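Local coordinates for protein UDP-N-acetylmuramate--L-alanine ligase (PDB 1J6U) that joins L-alanine to UDP-N-acetylmuramate at the expense of ATP, a cytoplasmic step in building the peptidoglycan cell wall, at residues E418-S430 against D442-Y454. Sequence-based numbering, arbitrary orientation.
Sequences EKLPELEKVISVS and DIIYSSRRFVERY
Arg-453 reaches from helix 443-457 to the short, weakly bonded helix 423-426 and the chain leaving it, two neighbours packed on the same sheet of the C-terminal Mur ligase domain, where strand 433-438 links them. With CG anti to the backbone N (chi1 162°) and an extended chain, its guanidinium arrives edge-on at two carbonyls. NH1 donates to Glu-424 O at 2.6 Å, in the carbonyl plane, and also to Ile-427 O; NH2 meets Ile-427 O too, at 2.9 Å and nearly in line with the C=O bond. One oxygen is thus gripped end-on by both nitrogens, while Val-429 CG2 lies over a guanidinium face. A leucine here would probably leave both carbonyls without these donors and the backbone at Glu-424 and Ile-427 less firmly tied to the long helix.

Next to this polar grip, the CG2 methyls of Ile-427 and Val-429 touch Phe-450 CE1, Val-429 at 3.6 Å; Phe-435 of the sheet meets this ring edge-to-face. Val-429 turns its other methyl, CG1, to the edge of the Tyr-454 ring, whose hydroxyl is hydrogen-bonded to Asp-319.

Toward the start of the long helix, Leu-420 and Leu-423 bring CD1 and CD2, respectively, to 3.5 Å from Ser-446 OG, and Leu-423 CD2 also packs on Ile-443 CG1. Between the leucine contacts and the Phe-450 cluster, Glu-424 bends at chi2 across Arg-449, carboxylate and guanidinium planes 77° apart. In their salt bridge, Arg-449 NE approaches Glu-424 OE2 from above the carboxylate plane, at 3.2 Å with an N-H...O angle of 162°.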
ATOM      1  N   GLU A 418       2.763  -7.391 -26.098  1.00 47.55           N
ATOM      2  CA  GLU A 418       1.958  -8.334 -25.355  1.00 57.82           C
ATOM      3  C   GLU A 418       2.602  -9.337 -24.426  1.00 47.38           C
ATOM      4  O   GLU A 418       1.997  -9.691 -23.434  1.00 56.08           O
ATOM      5  CB  GLU A 418       1.002  -9.070 -26.289  1.00 66.86           C
ATOM      6  CG  GLU A 418       1.555 -10.310 -26.893  1.00 86.25           C
ATOM      7  CD  GLU A 418       0.453 -11.259 -27.261  1.00 97.10           C
ATOM      8  OE1 GLU A 418      -0.344 -11.604 -26.354  1.00 99.48           O
ATOM      9  OE2 GLU A 418       0.384 -11.650 -28.447  1.00104.40           O
ATOM     10  N   LYS A 419       3.793  -9.820 -24.732  1.00 46.86           N
ATOM     11  CA  LYS A 419       4.426 -10.783 -23.846  1.00 47.62           C
ATOM     12  C   LYS A 419       5.253 -10.085 -22.758  1.00 52.96           C
ATOM     13  O   LYS A 419       6.180  -9.345 -23.058  1.00 52.94           O
ATOM     14  CB  LYS A 419       5.288 -11.746 -24.662  1.00 58.26           C
ATOM     15  CG  LYS A 419       4.527 -12.957 -25.221  1.00 60.65           C
ATOM     16  CD  LYS A 419       3.028 -12.717 -25.310  1.00 68.35           C
ATOM     17  CE  LYS A 419       2.267 -14.054 -25.280  1.00 84.43           C
ATOM     18  NZ  LYS A 419       0.829 -13.927 -24.848  1.00 83.27           N
ATOM     19  N   LEU A 420       4.908 -10.331 -21.495  1.00 50.14           N
ATOM     20  CA  LEU A 420       5.578  -9.702 -20.366  1.00 44.79           C
ATOM     21  C   LEU A 420       7.114  -9.755 -20.367  1.00 44.23           C
ATOM     22  O   LEU A 420       7.765  -8.761 -20.045  1.00 56.98           O
ATOM     23  CB  LEU A 420       5.026 -10.289 -19.063  1.00 38.57           C
ATOM     24  CG  LEU A 420       4.947  -9.521 -17.721  1.00 51.43           C
ATOM     25  CD1 LEU A 420       6.178  -9.816 -16.856  1.00 54.49           C
ATOM     26  CD2 LEU A 420       4.741  -7.995 -17.978  1.00 50.90           C
ATOM     27  N   PRO A 421       7.719 -10.892 -20.744  1.00 48.71           N
ATOM     28  CA  PRO A 421       9.196 -11.023 -20.764  1.00 46.86           C
ATOM     29  C   PRO A 421       9.894 -10.149 -21.809  1.00 48.64           C
ATOM     30  O   PRO A 421      11.103  -9.946 -21.777  1.00 48.76           O
ATOM     31  CB  PRO A 421       9.417 -12.496 -21.043  1.00 41.42           C
ATOM     32  CG  PRO A 421       8.084 -13.147 -20.684  1.00 42.93           C
ATOM     33  CD  PRO A 421       7.072 -12.148 -21.134  1.00 49.61           C
ATOM     34  N   GLU A 422       9.114  -9.633 -22.735  1.00 45.26           N
ATOM     35  CA  GLU A 422       9.650  -8.788 -23.762  1.00 51.25           C
ATOM     36  C   GLU A 422       9.815  -7.366 -23.308  1.00 49.19           C
ATOM     37  O   GLU A 422      10.704  -6.660 -23.809  1.00 52.11           O
ATOM     38  CB  GLU A 422       8.751  -8.843 -25.006  1.00 49.17           C
ATOM     39  CG  GLU A 422       9.004 -10.090 -25.804  1.00 43.58           C
ATOM     40  CD  GLU A 422      10.415 -10.133 -26.401  1.00 53.83           C
ATOM     41  OE1 GLU A 422      11.078 -11.205 -26.335  1.00 47.40           O
ATOM     42  OE2 GLU A 422      10.849  -9.090 -26.950  1.00 52.68           O
ATOM     43  N   LEU A 423       8.954  -6.950 -22.374  1.00 55.13           N
ATOM     44  CA  LEU A 423       8.935  -5.593 -21.802  1.00 47.89           C
ATOM     45  C   LEU A 423      10.322  -4.926 -21.567  1.00 51.02           C
ATOM     46  O   LEU A 423      10.664  -3.923 -22.200  1.00 54.85           O
ATOM     47  CB  LEU A 423       8.135  -5.635 -20.499  1.00 56.08           C
ATOM     48  CG  LEU A 423       6.986  -4.646 -20.346  1.00 50.74           C
ATOM     49  CD1 LEU A 423       6.169  -4.630 -21.592  1.00 33.79           C
ATOM     50  CD2 LEU A 423       6.117  -5.040 -19.165  1.00 59.59           C
ATOM     51  N   GLU A 424      11.137  -5.484 -20.682  1.00 44.17           N
ATOM     52  CA  GLU A 424      12.440  -4.889 -20.427  1.00 46.67           C
ATOM     53  C   GLU A 424      13.313  -4.799 -21.649  1.00 47.39           C
ATOM     54  O   GLU A 424      14.209  -3.969 -21.693  1.00 50.43           O
ATOM     55  CB  GLU A 424      13.255  -5.705 -19.437  1.00 45.48           C
ATOM     56  CG  GLU A 424      12.465  -6.510 -18.483  1.00 71.98           C
ATOM     57  CD  GLU A 424      12.254  -7.927 -18.947  1.00 72.52           C
ATOM     58  OE1 GLU A 424      13.248  -8.535 -19.451  1.00 66.16           O
ATOM     59  OE2 GLU A 424      11.096  -8.411 -18.772  1.00 72.73           O
ATOM     60  N   LYS A 425      13.085  -5.684 -22.611  1.00 43.42           N
ATOM     61  CA  LYS A 425      13.928  -5.759 -23.804  1.00 47.36           C
ATOM     62  C   LYS A 425      13.644  -4.708 -24.854  1.00 36.29           C
ATOM     63  O   LYS A 425      14.521  -4.245 -25.560  1.00 43.01           O
ATOM     64  CB  LYS A 425      13.784  -7.145 -24.460  1.00 50.51           C
ATOM     65  CG  LYS A 425      13.656  -8.316 -23.511  1.00 45.44           C
ATOM     66  CD  LYS A 425      14.791  -9.289 -23.752  1.00 55.25           C
ATOM     67  CE  LYS A 425      14.739 -10.489 -22.806  1.00 47.13           C
ATOM     68  NZ  LYS A 425      13.525 -11.293 -23.087  1.00 58.46           N
ATOM     69  N   VAL A 426      12.384  -4.369 -24.945  1.00 37.45           N
ATOM     70  CA  VAL A 426      11.878  -3.434 -25.912  1.00 38.24           C
ATOM     71  C   VAL A 426      12.320  -2.003 -25.695  1.00 42.74           C
ATOM     72  O   VAL A 426      12.386  -1.196 -26.632  1.00 45.59           O
ATOM     73  CB  VAL A 426      10.344  -3.538 -25.856  1.00 48.93           C
ATOM     74  CG1 VAL A 426       9.709  -2.239 -26.187  1.00 48.65           C
ATOM     75  CG2 VAL A 426       9.877  -4.669 -26.765  1.00 42.52           C
ATOM     76  N   ILE A 427      12.627  -1.697 -24.444  1.00 42.77           N
ATOM     77  CA  ILE A 427      12.973  -0.349 -24.053  1.00 39.33           C
ATOM     78  C   ILE A 427      14.354   0.168 -24.468  1.00 33.77           C
ATOM     79  O   ILE A 427      15.377  -0.521 -24.351  1.00 35.43           O
ATOM     80  CB  ILE A 427      12.749  -0.211 -22.525  1.00 47.39           C
ATOM     81  CG1 ILE A 427      11.290  -0.544 -22.205  1.00 36.65           C
ATOM     82  CG2 ILE A 427      13.019   1.182 -22.064  1.00 40.64           C
ATOM     83  CD1 ILE A 427      11.107  -1.067 -20.813  1.00 49.53           C
ATOM     84  N   SER A 428      14.349   1.387 -24.994  1.00 35.72           N
ATOM     85  CA  SER A 428      15.559   2.071 -25.421  1.00 42.23           C
ATOM     86  C   SER A 428      16.088   2.828 -24.197  1.00 50.56           C
ATOM     87  O   SER A 428      15.418   3.729 -23.694  1.00 55.71           O
ATOM     88  CB  SER A 428      15.202   3.071 -26.510  1.00 36.28           C
ATOM     89  OG  SER A 428      16.338   3.789 -26.940  1.00 53.65           O
ATOM     90  N   VAL A 429      17.263   2.466 -23.695  1.00 45.00           N
ATOM     91  CA  VAL A 429      17.791   3.181 -22.552  1.00 37.58           C
ATOM     92  C   VAL A 429      18.425   4.490 -22.961  1.00 37.71           C
ATOM     93  O   VAL A 429      19.442   4.508 -23.598  1.00 47.49           O
ATOM     94  CB  VAL A 429      18.822   2.380 -21.811  1.00 35.34           C
ATOM     95  CG1 VAL A 429      19.389   3.216 -20.663  1.00 43.48           C
ATOM     96  CG2 VAL A 429      18.184   1.130 -21.253  1.00 44.78           C
ATOM     97  N   SER A 430      17.814   5.598 -22.581  1.00 47.09           N
ATOM     98  CA  SER A 430      18.358   6.912 -22.893  1.00 48.19           C
ATOM     99  C   SER A 430      18.661   7.718 -21.609  1.00 46.39           C
ATOM    100  O   SER A 430      18.020   7.518 -20.584  1.00 52.11           O
ATOM    101  CB  SER A 430      17.357   7.673 -23.753  1.00 46.37           C
ATOM    102  OG  SER A 430      16.055   7.555 -23.200  1.00 56.43           O
ATOM    103  N   ASP A 442       2.313  -8.231 -12.301  1.00 47.88           N
ATOM    104  CA  ASP A 442       3.571  -8.806 -12.793  1.00 46.57           C
ATOM    105  C   ASP A 442       4.671  -7.808 -13.149  1.00 38.38           C
ATOM    106  O   ASP A 442       5.872  -8.075 -13.024  1.00 36.21           O
ATOM    107  CB  ASP A 442       3.278  -9.526 -14.106  1.00 54.63           C
ATOM    108  CG  ASP A 442       3.074 -10.955 -13.941  1.00 64.31           C
ATOM    109  OD1 ASP A 442       3.659 -11.533 -12.999  1.00 78.57           O
ATOM    110  OD2 ASP A 442       2.342 -11.509 -14.781  1.00 86.39           O
ATOM    111  N   ILE A 443       4.234  -6.684 -13.698  1.00 33.50           N
ATOM    112  CA  ILE A 443       5.162  -5.679 -14.168  1.00 38.02           C
ATOM    113  C   ILE A 443       6.338  -5.401 -13.254  1.00 37.62           C
ATOM    114  O   ILE A 443       7.433  -5.105 -13.726  1.00 34.76           O
ATOM    115  CB  ILE A 443       4.416  -4.416 -14.539  1.00 41.61           C
ATOM    116  CG1 ILE A 443       5.330  -3.585 -15.426  1.00 34.00           C
ATOM    117  CG2 ILE A 443       3.881  -3.726 -13.299  1.00 36.13           C
ATOM    118  CD1 ILE A 443       4.621  -2.539 -16.145  1.00 28.95           C
ATOM    119  N   ILE A 444       6.124  -5.558 -11.953  1.00 37.49           N
ATOM    120  CA  ILE A 444       7.171  -5.352 -10.978  1.00 30.75           C
ATOM    121  C   ILE A 444       8.407  -6.194 -11.296  1.00 42.18           C
ATOM    122  O   ILE A 444       9.533  -5.783 -10.980  1.00 43.81           O
ATOM    123  CB  ILE A 444       6.674  -5.624  -9.495  1.00 39.63           C
ATOM    124  CG1 ILE A 444       7.780  -5.223  -8.529  1.00 39.05           C
ATOM    125  CG2 ILE A 444       6.267  -7.064  -9.256  1.00 43.11           C
ATOM    126  CD1 ILE A 444       7.908  -3.665  -8.410  1.00 34.12           C
ATOM    127  N   TYR A 445       8.224  -7.351 -11.935  1.00 35.63           N
ATOM    128  CA  TYR A 445       9.391  -8.181 -12.278  1.00 39.78           C
ATOM    129  C   TYR A 445      10.154  -7.675 -13.538  1.00 36.16           C
ATOM    130  O   TYR A 445      11.363  -7.830 -13.646  1.00 35.24           O
ATOM    131  CB  TYR A 445       8.965  -9.643 -12.455  1.00 49.43           C
ATOM    132  CG  TYR A 445       8.276 -10.215 -11.232  1.00 60.01           C
ATOM    133  CD1 TYR A 445       6.883 -10.320 -11.183  1.00 68.89           C
ATOM    134  CD2 TYR A 445       9.007 -10.566 -10.087  1.00 65.87           C
ATOM    135  CE1 TYR A 445       6.224 -10.754 -10.025  1.00 78.88           C
ATOM    136  CE2 TYR A 445       8.362 -11.003  -8.910  1.00 74.83           C
ATOM    137  CZ  TYR A 445       6.963 -11.097  -8.887  1.00 84.82           C
ATOM    138  OH  TYR A 445       6.291 -11.546  -7.751  1.00 89.93           O
ATOM    139  N   SER A 446       9.443  -7.051 -14.473  1.00 36.36           N
ATOM    140  CA  SER A 446      10.060  -6.513 -15.677  1.00 43.29           C
ATOM    141  C   SER A 446      10.972  -5.416 -15.202  1.00 49.46           C
ATOM    142  O   SER A 446      12.139  -5.326 -15.607  1.00 40.55           O
ATOM    143  CB  SER A 446       9.009  -5.900 -16.602  1.00 39.97           C
ATOM    144  OG  SER A 446       7.966  -6.825 -16.813  1.00 72.18           O
ATOM    145  N   SER A 447      10.409  -4.582 -14.330  1.00 42.06           N
ATOM    146  CA  SER A 447      11.127  -3.470 -13.745  1.00 38.30           C
ATOM    147  C   SER A 447      12.487  -3.936 -13.198  1.00 35.72           C
ATOM    148  O   SER A 447      13.539  -3.324 -13.500  1.00 32.87           O
ATOM    149  CB  SER A 447      10.265  -2.865 -12.641  1.00 41.54           C
ATOM    150  OG  SER A 447      11.010  -1.945 -11.888  1.00 47.98           O
ATOM    151  N   ARG A 448      12.478  -5.020 -12.417  1.00 30.46           N
ATOM    152  CA  ARG A 448      13.720  -5.538 -11.850  1.00 41.82           C
ATOM    153  C   ARG A 448      14.586  -6.056 -12.964  1.00 41.67           C
ATOM    154  O   ARG A 448      15.799  -5.830 -12.983  1.00 42.73           O
ATOM    155  CB  ARG A 448      13.478  -6.674 -10.841  1.00 44.18           C
ATOM    156  CG  ARG A 448      12.748  -6.238  -9.542  1.00 92.60           C
ATOM    157  CD  ARG A 448      12.146  -7.443  -8.774  1.00108.67           C
ATOM    158  NE  ARG A 448      11.317  -7.072  -7.616  1.00113.19           N
ATOM    159  CZ  ARG A 448      10.538  -7.928  -6.946  1.00115.35           C
ATOM    160  NH1 ARG A 448      10.475  -9.205  -7.320  1.00111.31           N
ATOM    161  NH2 ARG A 448       9.825  -7.516  -5.898  1.00100.69           N
ATOM    162  N   ARG A 449      13.970  -6.741 -13.916  1.00 36.69           N
ATOM    163  CA  ARG A 449      14.781  -7.262 -14.990  1.00 44.79           C
ATOM    164  C   ARG A 449      15.393  -6.122 -15.786  1.00 39.54           C
ATOM    165  O   ARG A 449      16.564  -6.210 -16.142  1.00 33.71           O
ATOM    166  CB  ARG A 449      13.983  -8.240 -15.841  1.00 45.50           C
ATOM    167  CG  ARG A 449      13.847  -9.575 -15.123  1.00 49.01           C
ATOM    168  CD  ARG A 449      13.393 -10.661 -16.056  1.00 72.26           C
ATOM    169  NE  ARG A 449      12.021 -10.456 -16.517  1.00 78.46           N
ATOM    170  CZ  ARG A 449      10.945 -10.949 -15.914  1.00 67.71           C
ATOM    171  NH1 ARG A 449      11.080 -11.687 -14.816  1.00 45.82           N
ATOM    172  NH2 ARG A 449       9.740 -10.693 -16.412  1.00 73.51           N
ATOM    173  N   PHE A 450      14.641  -5.032 -15.986  1.00 33.48           N
ATOM    174  CA  PHE A 450      15.150  -3.851 -16.697  1.00 30.21           C
ATOM    175  C   PHE A 450      16.351  -3.260 -15.955  1.00 38.72           C
ATOM    176  O   PHE A 450      17.335  -2.821 -16.560  1.00 41.99           O
ATOM    177  CB  PHE A 450      14.075  -2.782 -16.793  1.00 24.27           C
ATOM    178  CG  PHE A 450      14.525  -1.532 -17.503  1.00 46.81           C
ATOM    179  CD1 PHE A 450      14.955  -1.590 -18.829  1.00 39.30           C
ATOM    180  CD2 PHE A 450      14.517  -0.280 -16.845  1.00 32.02           C
ATOM    181  CE1 PHE A 450      15.379  -0.414 -19.509  1.00 45.78           C
ATOM    182  CE2 PHE A 450      14.929   0.890 -17.504  1.00 37.72           C
ATOM    183  CZ  PHE A 450      15.363   0.827 -18.843  1.00 42.00           C
ATOM    184  N   VAL A 451      16.282  -3.262 -14.634  1.00 37.96           N
ATOM    185  CA  VAL A 451      17.373  -2.696 -13.886  1.00 38.28           C
ATOM    186  C   VAL A 451      18.563  -3.598 -14.083  1.00 39.88           C
ATOM    187  O   VAL A 451      19.666  -3.131 -14.406  1.00 36.50           O
ATOM    188  CB  VAL A 451      17.004  -2.529 -12.382  1.00 36.16           C
ATOM    189  CG1 VAL A 451      18.252  -2.206 -11.558  1.00 36.33           C
ATOM    190  CG2 VAL A 451      15.999  -1.403 -12.227  1.00 37.76           C
ATOM    191  N   GLU A 452      18.354  -4.896 -13.906  1.00 40.62           N
ATOM    192  CA  GLU A 452      19.457  -5.834 -14.101  1.00 42.01           C
ATOM    193  C   GLU A 452      20.101  -5.665 -15.493  1.00 38.33           C
ATOM    194  O   GLU A 452      21.325  -5.684 -15.625  1.00 43.74           O
ATOM    195  CB  GLU A 452      18.968  -7.273 -13.877  1.00 40.89           C
ATOM    196  CG  GLU A 452      18.640  -7.563 -12.404  1.00 64.81           C
ATOM    197  CD  GLU A 452      17.883  -8.875 -12.162  1.00 72.03           C
ATOM    198  OE1 GLU A 452      17.059  -9.267 -13.029  1.00 77.52           O
ATOM    199  OE2 GLU A 452      18.096  -9.497 -11.088  1.00 74.73           O
ATOM    200  N   ARG A 453      19.279  -5.479 -16.521  1.00 32.87           N
ATOM    201  CA  ARG A 453      19.771  -5.311 -17.890  1.00 37.52           C
ATOM    202  C   ARG A 453      20.691  -4.112 -17.919  1.00 45.30           C
ATOM    203  O   ARG A 453      21.832  -4.188 -18.376  1.00 50.30           O
ATOM    204  CB  ARG A 453      18.589  -5.095 -18.852  1.00 33.66           C
ATOM    205  CG  ARG A 453      18.976  -4.485 -20.186  1.00 40.97           C
ATOM    206  CD  ARG A 453      17.746  -4.122 -21.062  1.00 45.27           C
ATOM    207  NE  ARG A 453      18.186  -3.313 -22.202  1.00 49.43           N
ATOM    208  CZ  ARG A 453      17.399  -2.581 -22.994  1.00 44.19           C
ATOM    209  NH1 ARG A 453      16.091  -2.532 -22.809  1.00 32.70           N
ATOM    210  NH2 ARG A 453      17.942  -1.839 -23.944  1.00 48.84           N
ATOM    211  N   TYR A 454      20.174  -2.999 -17.409  1.00 53.69           N
ATOM    212  CA  TYR A 454      20.915  -1.743 -17.336  1.00 48.30           C
ATOM    213  C   TYR A 454      22.252  -1.936 -16.674  1.00 43.87           C
ATOM    214  O   TYR A 454      23.283  -1.567 -17.221  1.00 39.38           O
ATOM    215  CB  TYR A 454      20.161  -0.709 -16.504  1.00 43.44           C
ATOM    216  CG  TYR A 454      20.821   0.626 -16.552  1.00 40.04           C
ATOM    217  CD1 TYR A 454      20.526   1.526 -17.583  1.00 35.01           C
ATOM    218  CD2 TYR A 454      21.792   0.974 -15.619  1.00 32.45           C
ATOM    219  CE1 TYR A 454      21.171   2.734 -17.689  1.00 29.44           C
ATOM    220  CE2 TYR A 454      22.457   2.204 -15.725  1.00 37.97           C
ATOM    221  CZ  TYR A 454      22.139   3.073 -16.767  1.00 30.02           C
ATOM    222  OH  TYR A 454      22.824   4.263 -16.930  1.00 36.08           O
TER